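Local structure of bacterial bifunctional deaminase-reductase C-terminal domain-containing protein (Corynebacterium diphtheriae, 2P4G) at residues 139-144 / 165-170; 209-214 / 255-260; 89-94 / 108-113; 43-48 / 220-225. The protein probably acts as an NADP-dependent reductase of the riboflavin pathway, reducing 5-amino-6-(5-phosphoribosylamino)uracil as its RibD-like relatives do. All coordinates share one frame; numbering follows the deposited sequence.

Contact 1 of 4, residues 139-144 / 165-170; sequences LVITQQ and EVIVAP
V140 and V166, I141 and I167, T142 and V168, and Q143 and A169 pair as neighbouring parallel strands, 139-143 and 166-169, whose axes diverge by 27°. The exchange alternates in the usual parallel way: V140 takes E165 O through its N and gives its O to I167 N, and T142 does the same with I167 and A169, up to Q144 N on A169 O. On one face I141 and I167 lie side by side, pointing the same way, and their CD1 atoms meet at a tight 3.5 Å; I178 and A182 of helix 175-184 cover these side chains. L139 CD1 lies against the carboxylate carbon CD of E165 at 3.6 Å, while E165 OE2 bridges to R186. On the other face T142 CG2 rests on V166 CG1 at 3.6 Å. The hydroxyl of T142 is bonded to S116 O and W152 NE1. Q143 extends its chain beyond CG, and NE2 gives P170 O a 2.6 Å bond, in the carbonyl plane on a lone pair. With helix 150-162 packed on V166 and V168, the two strands form a classic beta-alpha-beta crossover at the edge of the DHFR-like sheet.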
# COMPACT_ATOMS: atom_id res chain seq x y z
N LEU A 139 -13.32 -11.41 25.67
CA LEU A 139 -14.66 -10.90 25.60
C LEU A 139 -15.10 -11.17 24.15
O LEU A 139 -14.48 -10.69 23.20
CB LEU A 139 -14.66 -9.41 25.95
CG LEU A 139 -15.98 -8.65 25.84
CD1 LEU A 139 -17.05 -9.27 26.74
CD2 LEU A 139 -15.75 -7.15 26.14
N VAL A 140 -16.16 -11.96 23.98
CA VAL A 140 -16.68 -12.25 22.65
C VAL A 140 -17.84 -11.32 22.35
O VAL A 140 -18.74 -11.16 23.18
CB VAL A 140 -17.10 -13.72 22.51
CG1 VAL A 140 -17.73 -13.97 21.09
CG2 VAL A 140 -15.89 -14.60 22.74
N ILE A 141 -17.78 -10.68 21.19
CA ILE A 141 -18.84 -9.77 20.74
C ILE A 141 -19.43 -10.36 19.44
O ILE A 141 -18.75 -10.50 18.44
CB ILE A 141 -18.33 -8.33 20.45
CG1 ILE A 141 -17.52 -7.76 21.64
CG2 ILE A 141 -19.50 -7.41 20.04
CD1 ILE A 141 -18.31 -7.45 22.86
N THR A 142 -20.72 -10.69 19.49
CA THR A 142 -21.42 -11.25 18.37
C THR A 142 -22.74 -10.49 18.13
O THR A 142 -22.97 -9.42 18.71
CB THR A 142 -21.66 -12.76 18.61
OG1 THR A 142 -22.28 -13.34 17.46
CG2 THR A 142 -22.51 -12.99 19.84
N GLN A 143 -23.59 -11.04 17.29
CA GLN A 143 -24.84 -10.38 16.93
C GLN A 143 -25.93 -11.44 16.85
O GLN A 143 -25.66 -12.55 16.45
CB GLN A 143 -24.64 -9.70 15.58
CG GLN A 143 -25.72 -8.74 15.18
CD GLN A 143 -25.23 -7.66 14.20
OE1 GLN A 143 -24.27 -7.85 13.45
NE2 GLN A 143 -25.92 -6.53 14.22
N GLN A 144 -27.15 -11.11 17.24
CA GLN A 144 -28.25 -12.05 17.05
C GLN A 144 -28.43 -12.21 15.56
O GLN A 144 -28.70 -11.23 14.88
CB GLN A 144 -29.53 -11.52 17.66
CG GLN A 144 -30.68 -12.53 17.67
CD GLN A 144 -30.59 -13.53 18.81
OE1 GLN A 144 -30.32 -13.17 19.96
NE2 GLN A 144 -30.83 -14.80 18.50
N GLU A 165 -17.37 -14.78 28.53
CA GLU A 165 -18.32 -13.68 28.46
C GLU A 165 -18.66 -13.32 27.01
O GLU A 165 -17.77 -12.95 26.24
CB GLU A 165 -17.70 -12.45 29.13
CG GLU A 165 -18.69 -11.36 29.48
CD GLU A 165 -18.02 -10.15 30.11
OE1 GLU A 165 -16.82 -10.25 30.50
OE2 GLU A 165 -18.69 -9.09 30.19
N VAL A 166 -19.95 -13.40 26.66
CA VAL A 166 -20.41 -13.09 25.31
C VAL A 166 -21.47 -11.99 25.30
O VAL A 166 -22.51 -12.14 25.93
CB VAL A 166 -21.03 -14.31 24.61
CG1 VAL A 166 -21.33 -13.98 23.14
CG2 VAL A 166 -20.12 -15.55 24.72
N ILE A 167 -21.20 -10.90 24.59
CA ILE A 167 -22.16 -9.86 24.40
C ILE A 167 -22.77 -10.07 23.03
O ILE A 167 -22.04 -10.15 22.02
CB ILE A 167 -21.52 -8.47 24.40
CG1 ILE A 167 -20.91 -8.13 25.76
CG2 ILE A 167 -22.57 -7.41 24.04
CD1 ILE A 167 -20.12 -6.81 25.75
N VAL A 168 -24.10 -10.16 22.98
CA VAL A 168 -24.84 -10.29 21.72
C VAL A 168 -25.39 -8.93 21.33
O VAL A 168 -26.30 -8.43 21.98
CB VAL A 168 -26.00 -11.30 21.86
CG1 VAL A 168 -26.76 -11.44 20.54
CG2 VAL A 168 -25.46 -12.63 22.35
N ALA A 169 -24.82 -8.31 20.31
CA ALA A 169 -25.38 -7.08 19.75
C ALA A 169 -26.71 -7.38 19.06
O ALA A 169 -26.90 -8.47 18.54
CB ALA A 169 -24.40 -6.45 18.75
N PRO A 170 -27.67 -6.44 19.12
CA PRO A 170 -28.87 -6.55 18.28
C PRO A 170 -28.58 -6.69 16.79
O PRO A 170 -27.50 -6.32 16.31
CB PRO A 170 -29.60 -5.24 18.55
CG PRO A 170 -29.20 -4.90 19.95
CD PRO A 170 -27.76 -5.29 20.03

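Contact 2 of 4, residues 209-214 / 255-260; sequences VDRLHL and FSRYKV
R257 lays its aliphatic stem over the H213 ring: CG stands 4.1 Å from the ring centroid, a CH-pi contact offset toward the rim, and CD comes to 3.6 Å from H213 CE1. R257 CG is anti to the backbone N (chi1 -168°), which sets it above the imidazole. Beside this pair R211 runs extended from CG to NE, its CD 4.1 Å from R257 CD, and the two guanidinium planes stand 75° apart. Their NE atoms are only 4.3 Å from each other, a like-charge approach that E244 probably offsets, since its OE1 bridges to both. K259 CD stands over one face of the R211 guanidinium, toward its rim, and also lies 3.1 Å from D210 O.

The strands beneath, 211-217 and 254-260, are antiparallel; R211-K259 and H213-R257 are non-hydrogen-bonded pairs, alternating with the hydrogen-bonded pairs L212-Y258 and L214-S256. They belong to the antiparallel end of the mixed sheet that marks the DHFR-like fold. L214 O is gripped twice by S256, through the backbone N and through OG at 2.8 Å; chi1 of 67° places OG between the backbone N and the carbonyl carbon.

Farther out, a water in the plane of the H213 ring joins ND1 to S256 O. H213 NE2 meets R37 NH1, and R211 NH1 bridges to E35. On the opposite face of the sheet L212 and L214 pack on I44 of the second subunit, and S256 and Y258 on its I254.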
# COMPACT_ATOMS: atom_id res chain seq x y z
N VAL A 209 -11.05 5.53 14.91
CA VAL A 209 -9.61 5.32 14.87
C VAL A 209 -8.93 6.67 14.94
O VAL A 209 -9.18 7.55 14.10
CB VAL A 209 -9.20 4.55 13.59
CG1 VAL A 209 -7.67 4.35 13.52
CG2 VAL A 209 -9.94 3.19 13.54
N ASP A 210 -8.11 6.87 15.98
CA ASP A 210 -7.37 8.13 16.18
C ASP A 210 -6.02 8.11 15.51
O ASP A 210 -5.54 9.13 15.04
CB ASP A 210 -7.12 8.36 17.67
CG ASP A 210 -8.38 8.41 18.45
OD1 ASP A 210 -9.17 9.31 18.14
OD2 ASP A 210 -8.59 7.56 19.35
N ARG A 211 -5.37 6.94 15.54
CA ARG A 211 -4.03 6.74 14.97
C ARG A 211 -3.95 5.37 14.37
O ARG A 211 -4.65 4.46 14.81
CB ARG A 211 -2.93 6.80 16.02
CG ARG A 211 -2.48 8.15 16.26
CD ARG A 211 -1.32 8.25 17.21
NE ARG A 211 -1.10 9.68 17.37
CZ ARG A 211 -1.86 10.48 18.11
NH1 ARG A 211 -2.84 9.99 18.87
NH2 ARG A 211 -1.60 11.77 18.14
N LEU A 212 -3.04 5.24 13.41
CA LEU A 212 -2.76 4.01 12.71
C LEU A 212 -1.27 3.72 12.79
O LEU A 212 -0.47 4.59 12.49
CB LEU A 212 -3.19 4.17 11.25
CG LEU A 212 -2.91 3.06 10.25
CD1 LEU A 212 -3.56 1.76 10.67
CD2 LEU A 212 -3.40 3.55 8.90
N HIS A 213 -0.93 2.51 13.23
CA HIS A 213 0.39 1.96 13.06
C HIS A 213 0.34 1.05 11.84
O HIS A 213 -0.35 0.05 11.86
CB HIS A 213 0.79 1.16 14.28
CG HIS A 213 1.01 2.01 15.47
ND1 HIS A 213 2.24 2.50 15.82
CD2 HIS A 213 0.13 2.49 16.38
CE1 HIS A 213 2.12 3.25 16.90
NE2 HIS A 213 0.85 3.25 17.27
N LEU A 214 1.08 1.40 10.80
CA LEU A 214 1.09 0.61 9.57
C LEU A 214 2.52 0.23 9.27
O LEU A 214 3.43 1.08 9.24
CB LEU A 214 0.49 1.39 8.40
CG LEU A 214 0.46 0.69 7.03
CD1 LEU A 214 -0.58 -0.41 7.02
CD2 LEU A 214 0.20 1.71 5.92
N PHE A 255 7.93 1.14 9.13
CA PHE A 255 6.99 1.33 10.19
C PHE A 255 6.61 2.78 10.16
O PHE A 255 7.48 3.65 10.12
CB PHE A 255 7.61 0.97 11.54
CG PHE A 255 8.13 -0.42 11.60
CD1 PHE A 255 7.27 -1.49 11.76
CD2 PHE A 255 9.48 -0.67 11.48
CE1 PHE A 255 7.74 -2.75 11.80
CE2 PHE A 255 9.95 -1.95 11.54
CZ PHE A 255 9.08 -3.00 11.70
N SER A 256 5.30 3.03 10.19
CA SER A 256 4.74 4.36 10.06
C SER A 256 3.64 4.52 11.10
O SER A 256 2.89 3.60 11.35
CB SER A 256 4.17 4.56 8.66
OG SER A 256 3.04 3.73 8.46
N ARG A 257 3.59 5.69 11.73
CA ARG A 257 2.51 6.05 12.59
C ARG A 257 1.87 7.29 12.00
O ARG A 257 2.57 8.31 11.77
CB ARG A 257 3.02 6.38 13.98
CG ARG A 257 1.90 6.50 15.00
CD ARG A 257 2.41 6.82 16.37
NE ARG A 257 2.83 8.20 16.45
CZ ARG A 257 3.48 8.73 17.48
NH1 ARG A 257 3.80 7.99 18.52
NH2 ARG A 257 3.80 10.01 17.45
N TYR A 258 0.56 7.19 11.78
CA TYR A 258 -0.26 8.30 11.28
C TYR A 258 -1.36 8.69 12.25
O TYR A 258 -1.93 7.83 12.93
CB TYR A 258 -0.99 7.90 10.02
CG TYR A 258 -0.13 7.55 8.83
CD1 TYR A 258 0.28 8.55 7.92
CD2 TYR A 258 0.23 6.22 8.57
CE1 TYR A 258 1.04 8.23 6.79
CE2 TYR A 258 1.00 5.89 7.44
CZ TYR A 258 1.38 6.90 6.55
OH TYR A 258 2.13 6.57 5.46
N LYS A 259 -1.70 9.96 12.24
CA LYS A 259 -2.87 10.47 12.93
C LYS A 259 -4.02 10.50 11.94
O LYS A 259 -3.88 11.05 10.85
CB LYS A 259 -2.59 11.87 13.48
CG LYS A 259 -3.81 12.70 13.92
CD LYS A 259 -4.55 12.08 15.10
CE LYS A 259 -5.28 13.14 15.91
NZ LYS A 259 -4.36 14.20 16.44
N VAL A 260 -5.15 9.92 12.32
CA VAL A 260 -6.33 9.89 11.46
C VAL A 260 -7.14 11.18 11.56
O VAL A 260 -7.53 11.57 12.64
CB VAL A 260 -7.24 8.70 11.78
CG1 VAL A 260 -8.52 8.76 10.98
CG2 VAL A 260 -6.50 7.41 11.53
O HOH W 1 3.93 1.56 13.42

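Contact 3 of 4, residues 89-94 / 108-113; sequences GPVVLP and GLPKLT. With EDO (1,2-ethanediol), chain G; EDO (1,2-ethanediol), chain I.
V91 is the tight centre of this contact, sending its two methyl groups to different neighbours. CG1 rests 3.9 Å from P110 CG and 4.0 Å from L109 CD2, while CG2 meets L112 CB at 3.8 Å. With CG1 anti to the backbone N (chi1 173°), the branch straddles the proline and the strand that follows it. L93 continues the apolar row: its CD1 and P110 CD reach toward each other tip to tip at 3.8 Å, and CD1 also lies 3.5 Å from G108 O. L109 runs past V91 and L93, pointing the opposite way to each, and its CD2 settles over the intervening backbone, 3.7 Å from both V91 O and L93 N. Behind them R70 and I67 of helix 60-72 touch L93, and I76 of strand 75-79 lies against V91, P110 and L112.

Toward G89 and L112 the contact thins out. G89 O comes no nearer than 4.0 Å to L112 CD2, and it accepts a bond from an ethanediol that R70 also holds. Separately, a second ethanediol sits by the L109 carbonyl, and its C1 touches K111 CD; both are probably from the crystallisation liquor. The two backbones share no hydrogen bond, and side-chain apolar contacts carry the join. Here the loop leading into helix 95-103, with P94 at the N-cap position, is folded back on the entry to a parallel strand, 111-115 of the central sheet.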
# COMPACT_ATOMS: atom_id res chain seq x y z
N GLY A 89 -3.37 -16.72 20.92
CA GLY A 89 -3.62 -17.39 22.16
C GLY A 89 -3.92 -16.36 23.22
O GLY A 89 -4.17 -15.19 22.92
N PRO A 90 -3.91 -16.80 24.49
CA PRO A 90 -4.03 -15.82 25.56
C PRO A 90 -2.95 -14.74 25.46
O PRO A 90 -1.78 -15.04 25.18
CB PRO A 90 -3.90 -16.68 26.82
CG PRO A 90 -4.35 -18.05 26.40
CD PRO A 90 -3.81 -18.17 24.99
N VAL A 91 -3.35 -13.49 25.68
CA VAL A 91 -2.44 -12.38 25.61
C VAL A 91 -1.31 -12.58 26.60
O VAL A 91 -1.53 -12.98 27.77
CB VAL A 91 -3.18 -11.06 25.84
CG1 VAL A 91 -2.21 -9.89 25.95
CG2 VAL A 91 -4.22 -10.84 24.72
N VAL A 92 -0.08 -12.36 26.11
CA VAL A 92 1.13 -12.37 26.96
C VAL A 92 1.84 -11.03 26.82
O VAL A 92 1.81 -10.41 25.76
CB VAL A 92 2.15 -13.52 26.59
CG1 VAL A 92 1.51 -14.89 26.72
CG2 VAL A 92 2.67 -13.35 25.18
N LEU A 93 2.49 -10.60 27.89
CA LEU A 93 3.39 -9.44 27.83
C LEU A 93 4.68 -9.73 28.58
O LEU A 93 4.69 -10.51 29.54
CB LEU A 93 2.72 -8.18 28.42
CG LEU A 93 1.58 -7.51 27.65
CD1 LEU A 93 0.97 -6.44 28.53
CD2 LEU A 93 2.08 -6.91 26.35
N PRO A 94 5.77 -9.10 28.14
CA PRO A 94 7.04 -9.22 28.83
C PRO A 94 6.97 -8.82 30.31
O PRO A 94 6.22 -7.94 30.72
CB PRO A 94 7.95 -8.27 28.07
CG PRO A 94 7.35 -8.15 26.74
CD PRO A 94 5.89 -8.26 26.94
N GLY A 108 -2.58 -6.00 34.49
CA GLY A 108 -1.32 -6.49 33.93
C GLY A 108 -1.37 -6.69 32.43
O GLY A 108 -0.41 -6.38 31.74
N LEU A 109 -2.51 -7.19 31.96
CA LEU A 109 -2.74 -7.53 30.56
C LEU A 109 -3.98 -6.85 29.99
O LEU A 109 -5.01 -6.74 30.66
CB LEU A 109 -2.92 -9.04 30.42
CG LEU A 109 -1.67 -9.85 30.80
CD1 LEU A 109 -2.07 -11.21 31.33
CD2 LEU A 109 -0.70 -9.94 29.63
N PRO A 110 -3.90 -6.42 28.72
CA PRO A 110 -5.11 -5.90 28.09
C PRO A 110 -6.14 -6.99 27.85
O PRO A 110 -5.80 -8.15 27.68
CB PRO A 110 -4.59 -5.38 26.74
CG PRO A 110 -3.37 -6.19 26.48
CD PRO A 110 -2.74 -6.39 27.82
N LYS A 111 -7.41 -6.60 27.80
CA LYS A 111 -8.50 -7.51 27.55
C LYS A 111 -8.57 -7.81 26.07
O LYS A 111 -8.72 -6.91 25.24
CB LYS A 111 -9.84 -6.90 28.00
CG LYS A 111 -11.04 -7.84 27.95
CD LYS A 111 -10.92 -8.92 29.00
CE LYS A 111 -12.13 -9.85 29.07
NZ LYS A 111 -11.91 -10.91 30.11
N LEU A 112 -8.47 -9.09 25.74
CA LEU A 112 -8.67 -9.53 24.37
C LEU A 112 -10.15 -9.61 24.06
O LEU A 112 -10.89 -10.32 24.74
CB LEU A 112 -8.01 -10.89 24.14
CG LEU A 112 -8.05 -11.48 22.74
CD1 LEU A 112 -7.37 -10.54 21.70
CD2 LEU A 112 -7.40 -12.86 22.77
N THR A 113 -10.55 -8.90 23.01
CA THR A 113 -11.95 -8.79 22.58
C THR A 113 -12.09 -9.31 21.15
O THR A 113 -11.43 -8.81 20.22
CB THR A 113 -12.46 -7.32 22.66
OG1 THR A 113 -12.19 -6.82 23.97
CG2 THR A 113 -13.97 -7.21 22.37
C1 EDO G . -1.18 -14.48 22.22
O1 EDO G . 0.05 -15.16 21.94
C2 EDO G . -1.91 -13.82 21.02
O2 EDO G . -3.15 -13.09 21.41
C1 EDO I . -8.54 -8.18 31.30
O1 EDO I . -7.14 -8.36 31.05
C2 EDO I . -8.84 -7.36 32.55
O2 EDO I . -9.30 -6.03 32.23

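Contact 4 of 4, residues 43-48 / 220-225; sequences SINGSA and IICPVE
N45 faces I221 with its side-chain amide and satisfies both polar atoms of that residue's backbone. I221 N gives its hydrogen to N45 OD1 at 3.0 Å, nearly straight at 175°, and N45 ND2 answers with a 2.6 Å bond to I221 O, which lies close to the plane of the amide although the donor stands above the carbonyl plane. Chi1 of 69° sets CG between the backbone N and the carbonyl carbon, on the side of I221, and the two bonds fix how the amide is turned. OD1 has a second donor, S43 OG at 2.7 Å, arriving from the other face of the amide plane, so both faces are engaged and the rotation of the group is well determined. S43 OG in turn accepts from S47 N.

S43 to G46 is a type I beta turn, closed by G46 N on S43 O, and it follows strand 35-43; the asparagine at its third position imitates a strand neighbour for 219-222. In this way the loop docks on strand 219-222, whose I220, I221 and C222 pair antiparallel with a strand of the second subunit, so the sheet runs on across the interface.

S47 OG receives only a weak, bent bond from E225 N at 3.4 Å. Its firmer partner is T49 O, and the E225 carboxylate is held by T49 OG1 and by the backbone N atoms of S51 and G52. Carbon contacts fill in around these bonds: I44 CD1 on I220 CG1 at 3.7 Å and S43 CB on I221 CD1. A methyl of V224, CG2, lies against the N45 carbonyl. Y258 of the second subunit packs on I44, and its F229 on N45 and I220.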
# COMPACT_ATOMS: atom_id res chain seq x y z
N SER A 43 1.48 -5.50 2.25
CA SER A 43 2.41 -5.43 1.14
C SER A 43 2.43 -4.00 0.63
O SER A 43 1.55 -3.19 0.97
CB SER A 43 1.99 -6.41 0.06
OG SER A 43 0.81 -6.00 -0.61
N ILE A 44 3.42 -3.66 -0.18
CA ILE A 44 3.50 -2.31 -0.72
C ILE A 44 2.30 -1.95 -1.63
O ILE A 44 1.94 -0.77 -1.79
CB ILE A 44 4.83 -2.03 -1.47
CG1 ILE A 44 4.97 -2.91 -2.72
CG2 ILE A 44 6.01 -2.18 -0.50
CD1 ILE A 44 5.69 -2.23 -3.89
N ASN A 45 1.68 -2.97 -2.19
CA ASN A 45 0.50 -2.79 -3.01
C ASN A 45 -0.83 -3.09 -2.29
O ASN A 45 -1.84 -3.29 -2.94
CB ASN A 45 0.67 -3.56 -4.34
CG ASN A 45 0.64 -5.05 -4.16
OD1 ASN A 45 1.23 -5.63 -3.23
ND2 ASN A 45 -0.10 -5.70 -5.04
N GLY A 46 -0.83 -3.11 -0.97
CA GLY A 46 -2.08 -3.11 -0.21
C GLY A 46 -2.76 -4.41 0.12
O GLY A 46 -3.95 -4.42 0.45
N SER A 47 -2.03 -5.53 0.04
CA SER A 47 -2.54 -6.80 0.55
C SER A 47 -2.15 -6.98 2.03
O SER A 47 -0.99 -6.81 2.37
CB SER A 47 -2.03 -7.97 -0.26
OG SER A 47 -2.60 -9.17 0.23
N ALA A 48 -3.13 -7.29 2.88
CA ALA A 48 -2.88 -7.57 4.30
C ALA A 48 -2.31 -8.98 4.53
O ALA A 48 -1.80 -9.28 5.62
CB ALA A 48 -4.20 -7.39 5.13
N ILE A 220 5.54 -7.50 -2.98
CA ILE A 220 4.46 -7.23 -3.94
C ILE A 220 3.64 -8.49 -4.05
O ILE A 220 4.19 -9.53 -4.23
CB ILE A 220 5.01 -6.95 -5.34
CG1 ILE A 220 5.85 -5.66 -5.32
CG2 ILE A 220 3.88 -6.93 -6.35
CD1 ILE A 220 6.40 -5.25 -6.66
N ILE A 221 2.33 -8.36 -3.91
CA ILE A 221 1.40 -9.50 -3.99
C ILE A 221 0.30 -9.14 -4.99
O ILE A 221 -0.50 -8.21 -4.75
CB ILE A 221 0.79 -9.80 -2.62
CG1 ILE A 221 1.92 -10.12 -1.60
CG2 ILE A 221 -0.22 -10.95 -2.73
CD1 ILE A 221 1.51 -10.12 -0.13
N CYS A 222 0.30 -9.84 -6.13
CA CYS A 222 -0.71 -9.70 -7.18
C CYS A 222 -1.31 -11.05 -7.51
O CYS A 222 -0.58 -11.99 -7.82
CB CYS A 222 -0.10 -9.18 -8.46
SG CYS A 222 0.58 -7.60 -8.25
N PRO A 223 -2.64 -11.16 -7.47
CA PRO A 223 -3.58 -10.11 -7.13
C PRO A 223 -3.51 -9.83 -5.66
O PRO A 223 -3.01 -10.65 -4.91
CB PRO A 223 -4.94 -10.72 -7.50
CG PRO A 223 -4.63 -11.85 -8.38
CD PRO A 223 -3.36 -12.39 -7.85
N VAL A 224 -4.01 -8.68 -5.26
CA VAL A 224 -4.12 -8.40 -3.84
C VAL A 224 -5.02 -9.49 -3.23
O VAL A 224 -6.18 -9.64 -3.61
CB VAL A 224 -4.68 -6.98 -3.60
CG1 VAL A 224 -5.16 -6.84 -2.22
CG2 VAL A 224 -3.63 -5.95 -3.90
N GLU A 225 -4.45 -10.30 -2.34
CA GLU A 225 -5.22 -11.36 -1.72
C GLU A 225 -6.32 -10.77 -0.86
O GLU A 225 -7.46 -11.18 -0.91
CB GLU A 225 -4.35 -12.18 -0.79
CG GLU A 225 -3.34 -13.05 -1.43
CD GLU A 225 -2.55 -13.82 -0.40
OE1 GLU A 225 -3.04 -13.95 0.76
OE2 GLU A 225 -1.44 -14.28 -0.78

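From the N terminus, residues 43-48 come first and are met by 220-225, so contact 4 closes the longest loop, with contacts 3 and 1 nested inside it, and joins the loop after strand 35-43 to strand 219-222. Contact 3 closes a short excursion through helix 95-103 and delivers the chain to strand 111-115. Contact 1 follows in series, closing the crossover through helix 150-162; it touches contact 3 where L139 N meets L112 O, since strands 111-115 and 139-143 are neighbours. Contact 2 opens at 209-214 and closes at 255-260, crossing contact 4. Contacts 1 and 2 thus lie toward opposite ends of one sheet, while contacts 2 and 4 both meet the second subunit.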